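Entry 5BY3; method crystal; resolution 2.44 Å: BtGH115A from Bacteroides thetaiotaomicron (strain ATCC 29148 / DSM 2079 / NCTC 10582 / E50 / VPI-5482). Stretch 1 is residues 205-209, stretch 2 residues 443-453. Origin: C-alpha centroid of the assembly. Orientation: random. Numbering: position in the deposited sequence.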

# COMPACT_ATOMS: atom_id res chain seq x y z
N ARG A 205 -9.80 -13.36 -1.20
CA ARG A 205 -10.54 -12.88 -0.03
C ARG A 205 -10.52 -11.35 0.06
O ARG A 205 -11.41 -10.76 0.68
CB ARG A 205 -9.97 -13.46 1.25
CG ARG A 205 -10.26 -14.92 1.47
CD ARG A 205 -9.80 -15.25 2.90
NE ARG A 205 -9.83 -16.68 3.26
CZ ARG A 205 -10.94 -17.40 3.37
NH1 ARG A 205 -12.13 -16.87 3.10
NH2 ARG A 205 -10.86 -18.69 3.72
N LEU A 206 -9.47 -10.73 -0.50
CA LEU A 206 -9.37 -9.28 -0.58
C LEU A 206 -10.05 -8.67 -1.83
O LEU A 206 -10.07 -7.44 -2.00
CB LEU A 206 -7.91 -8.85 -0.48
CG LEU A 206 -7.17 -9.00 0.85
CD1 LEU A 206 -5.67 -8.82 0.64
CD2 LEU A 206 -7.70 -8.05 1.90
N ARG A 207 -10.61 -9.55 -2.67
CA ARG A 207 -11.22 -9.24 -4.00
C ARG A 207 -10.24 -8.63 -4.99
O ARG A 207 -10.63 -7.85 -5.83
CB ARG A 207 -12.49 -8.36 -3.93
CG ARG A 207 -13.57 -8.76 -2.94
CD ARG A 207 -13.47 -7.84 -1.73
NE ARG A 207 -14.76 -7.71 -1.07
CZ ARG A 207 -15.12 -6.74 -0.24
NH1 ARG A 207 -14.29 -5.73 0.09
NH2 ARG A 207 -16.34 -6.79 0.24
N ALA A 208 -8.97 -8.96 -4.85
CA ALA A 208 -7.93 -8.50 -5.74
C ALA A 208 -7.88 -9.52 -6.86
O ALA A 208 -8.30 -10.69 -6.67
CB ALA A 208 -6.60 -8.42 -5.00
N ASN A 209 -7.40 -9.10 -8.04
CA ASN A 209 -7.39 -10.02 -9.19
C ASN A 209 -6.04 -10.18 -9.86
O ASN A 209 -5.90 -11.05 -10.73
CB ASN A 209 -8.48 -9.67 -10.22
CG ASN A 209 -8.40 -8.24 -10.70
OD1 ASN A 209 -7.39 -7.55 -10.51
ND2 ASN A 209 -9.49 -7.78 -11.34
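Stretch 2 (443-453) QIELFMDMAWN

Stretch 2 is a helix laid with one flank against the turn and loop that follow a helix's end in stretch 1, and the contact combines a small apolar patch, an arginine stacked on tryptophan and bridged to aspartate, and two waters between the stretches, with no direct hydrogen bond between the stretches. The helix runs from before Gln 443 through Trp 452, and Asn 453 is the first residue to leave helical phi/psi. Its backbone follows the i to i+4 pattern, as in Phe 447 N to Gln 443 O at 2.8 Å and Asn 453 N to Asp 449 O at 2.8 Å; the bond from Trp 452 N to Met 448 O, 2.9 Å, is weak. Stretch 1 turns at Arg 207, whose positive phi (60°) belongs to a Schellman motif closing the preceding helix, and Ala 208 and Asn 209 continue as loop.

From Leu 206 to Arg 207 the chain steps along the helix in its direction: the CA of Leu 206 lies 6.2 Å from the CA of Met 448, and the CA of Arg 207 lies 7.0 Å from the CA of Trp 452, one helical turn further on; the chain then turns, and Ala 208 returns to Met 448. Leu 206 reaches the earlier turn. Leu 206 CD1 is 3.8 Å from Ile 444 CG2, Leu 206 CD2 is 3.9 Å from Glu 445 CG, and Leu 206 CB is 4.1 Å from Met 448 CG. Met 448, a selenomethionine with chi1 and chi2 both m, points its CB toward stretch 1, 3.6 Å from Leu 206 O, while its SE lies 4.0 Å from Ala 208 CB.

Arg 207 covers the later turn. Its CB points toward the helix and its guanidinium lies flat on the Trp 452 ring, centres 4.0 Å apart and planes at 19°. Arg 207 CZ is 4.0 Å from the centroid of the Trp 452 five-membered ring but off-centre, whereas Arg 207 CD, 4.1 Å from the same centroid, sits over the face, so methylene and cation share the indole surface. At its edge the guanidinium meets Asp 449: a salt bridge joins Arg 207 NH1 and Asp 449 OD1 at 3.5 Å.

Water 1 joins the same pair, accepting from Arg 207 NH1 at 2.9 Å and donating to Asp 449 OD1 and Leu 206 O, each at 2.9 Å. Water 2 lies 2.8 Å from Leu 206 O and 3.0 Å from Met 448 O, within donating reach of both, though it has more acceptors nearby than protons. Together the stretches bury 393 Å², both sides summed.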

# COMPACT_ATOMS: atom_id res chain seq x y z
N GLN A 443 -2.93 -1.84 6.06
CA GLN A 443 -2.84 -0.94 4.87
C GLN A 443 -3.28 -1.61 3.56
O GLN A 443 -3.97 -0.99 2.73
CB GLN A 443 -1.45 -0.33 4.70
CG GLN A 443 -0.99 0.61 5.83
CD GLN A 443 -0.23 -0.07 6.98
OE1 GLN A 443 -0.27 -1.30 7.14
NE2 GLN A 443 0.47 0.73 7.79
N ILE A 444 -2.93 -2.88 3.42
CA ILE A 444 -3.25 -3.70 2.27
C ILE A 444 -4.77 -3.80 2.18
O ILE A 444 -5.34 -3.61 1.10
CB ILE A 444 -2.59 -5.10 2.37
CG1 ILE A 444 -1.06 -4.98 2.26
CG2 ILE A 444 -3.15 -6.07 1.31
CD1 ILE A 444 -0.29 -6.23 2.69
N GLU A 445 -5.43 -4.08 3.28
CA GLU A 445 -6.87 -4.25 3.22
C GLU A 445 -7.56 -2.91 2.96
O GLU A 445 -8.56 -2.83 2.22
CB GLU A 445 -7.40 -4.91 4.48
CG GLU A 445 -8.88 -5.29 4.38
CD GLU A 445 -9.37 -6.09 5.57
OE1 GLU A 445 -8.57 -6.78 6.22
OE2 GLU A 445 -10.59 -6.03 5.84
N LEU A 446 -7.04 -1.84 3.55
CA LEU A 446 -7.53 -0.51 3.24
C LEU A 446 -7.44 -0.24 1.73
O LEU A 446 -8.44 0.07 1.09
CB LEU A 446 -6.78 0.55 4.05
CG LEU A 446 -7.21 2.03 3.86
CD1 LEU A 446 -8.71 2.27 4.17
CD2 LEU A 446 -6.29 2.91 4.71
N PHE A 447 -6.24 -0.36 1.16
CA PHE A 447 -6.03 -0.21 -0.25
C PHE A 447 -7.03 -1.05 -1.05
O PHE A 447 -7.61 -0.57 -2.01
CB PHE A 447 -4.59 -0.62 -0.56
CG PHE A 447 -4.07 -0.15 -1.90
CD1 PHE A 447 -4.21 -0.96 -3.03
CD2 PHE A 447 -3.42 1.08 -2.02
CE1 PHE A 447 -3.73 -0.53 -4.27
CE2 PHE A 447 -2.92 1.50 -3.25
CZ PHE A 447 -3.08 0.68 -4.37
N MSE A 448 -7.24 -2.30 -0.65
CA MSE A 448 -8.05 -3.24 -1.44
C MSE A 448 -9.50 -2.93 -1.33
O MSE A 448 -10.23 -3.10 -2.32
CB MSE A 448 -7.81 -4.74 -1.18
CG MSE A 448 -6.41 -5.21 -1.56
SE MSE A 448 -5.88 -4.79 -3.42
CE MSE A 448 -3.98 -4.58 -3.04
N ASP A 449 -9.93 -2.48 -0.14
CA ASP A 449 -11.27 -1.92 0.08
C ASP A 449 -11.52 -0.69 -0.78
O ASP A 449 -12.61 -0.56 -1.36
CB ASP A 449 -11.52 -1.54 1.56
CG ASP A 449 -11.78 -2.76 2.46
OD1 ASP A 449 -12.04 -3.86 1.93
OD2 ASP A 449 -11.71 -2.63 3.70
N MSE A 450 -10.52 0.20 -0.86
CA MSE A 450 -10.63 1.42 -1.66
C MSE A 450 -10.92 1.04 -3.08
O MSE A 450 -11.89 1.51 -3.66
CB MSE A 450 -9.41 2.30 -1.50
CG MSE A 450 -9.69 3.13 -0.25
SE MSE A 450 -8.10 4.18 0.22
CE MSE A 450 -8.73 5.68 -0.89
N ALA A 451 -10.14 0.09 -3.58
CA ALA A 451 -10.14 -0.35 -4.97
C ALA A 451 -11.39 -1.13 -5.29
O ALA A 451 -11.83 -1.15 -6.44
CB ALA A 451 -8.90 -1.18 -5.27
N TRP A 452 -11.96 -1.77 -4.27
CA TRP A 452 -13.17 -2.56 -4.47
C TRP A 452 -14.43 -1.71 -4.41
O TRP A 452 -15.34 -1.91 -5.23
CB TRP A 452 -13.25 -3.76 -3.54
CG TRP A 452 -14.58 -4.50 -3.69
CD1 TRP A 452 -15.65 -4.39 -2.87
CD2 TRP A 452 -14.97 -5.40 -4.74
NE1 TRP A 452 -16.67 -5.18 -3.32
CE2 TRP A 452 -16.29 -5.80 -4.47
CE3 TRP A 452 -14.33 -5.88 -5.89
CZ2 TRP A 452 -17.01 -6.66 -5.32
CZ3 TRP A 452 -15.04 -6.78 -6.73
CH2 TRP A 452 -16.37 -7.14 -6.44
N ASN A 453 -14.51 -0.80 -3.43
CA ASN A 453 -15.67 0.07 -3.25
C ASN A 453 -15.24 1.34 -2.56
O ASN A 453 -15.29 1.42 -1.33
CB ASN A 453 -16.77 -0.61 -2.45
CG ASN A 453 -18.11 0.14 -2.48
OD1 ASN A 453 -18.18 1.36 -2.78
ND2 ASN A 453 -19.18 -0.58 -2.19
O HOH W 1 -11.44 -6.14 0.17
O HOH W 2 -9.81 -5.51 -4.04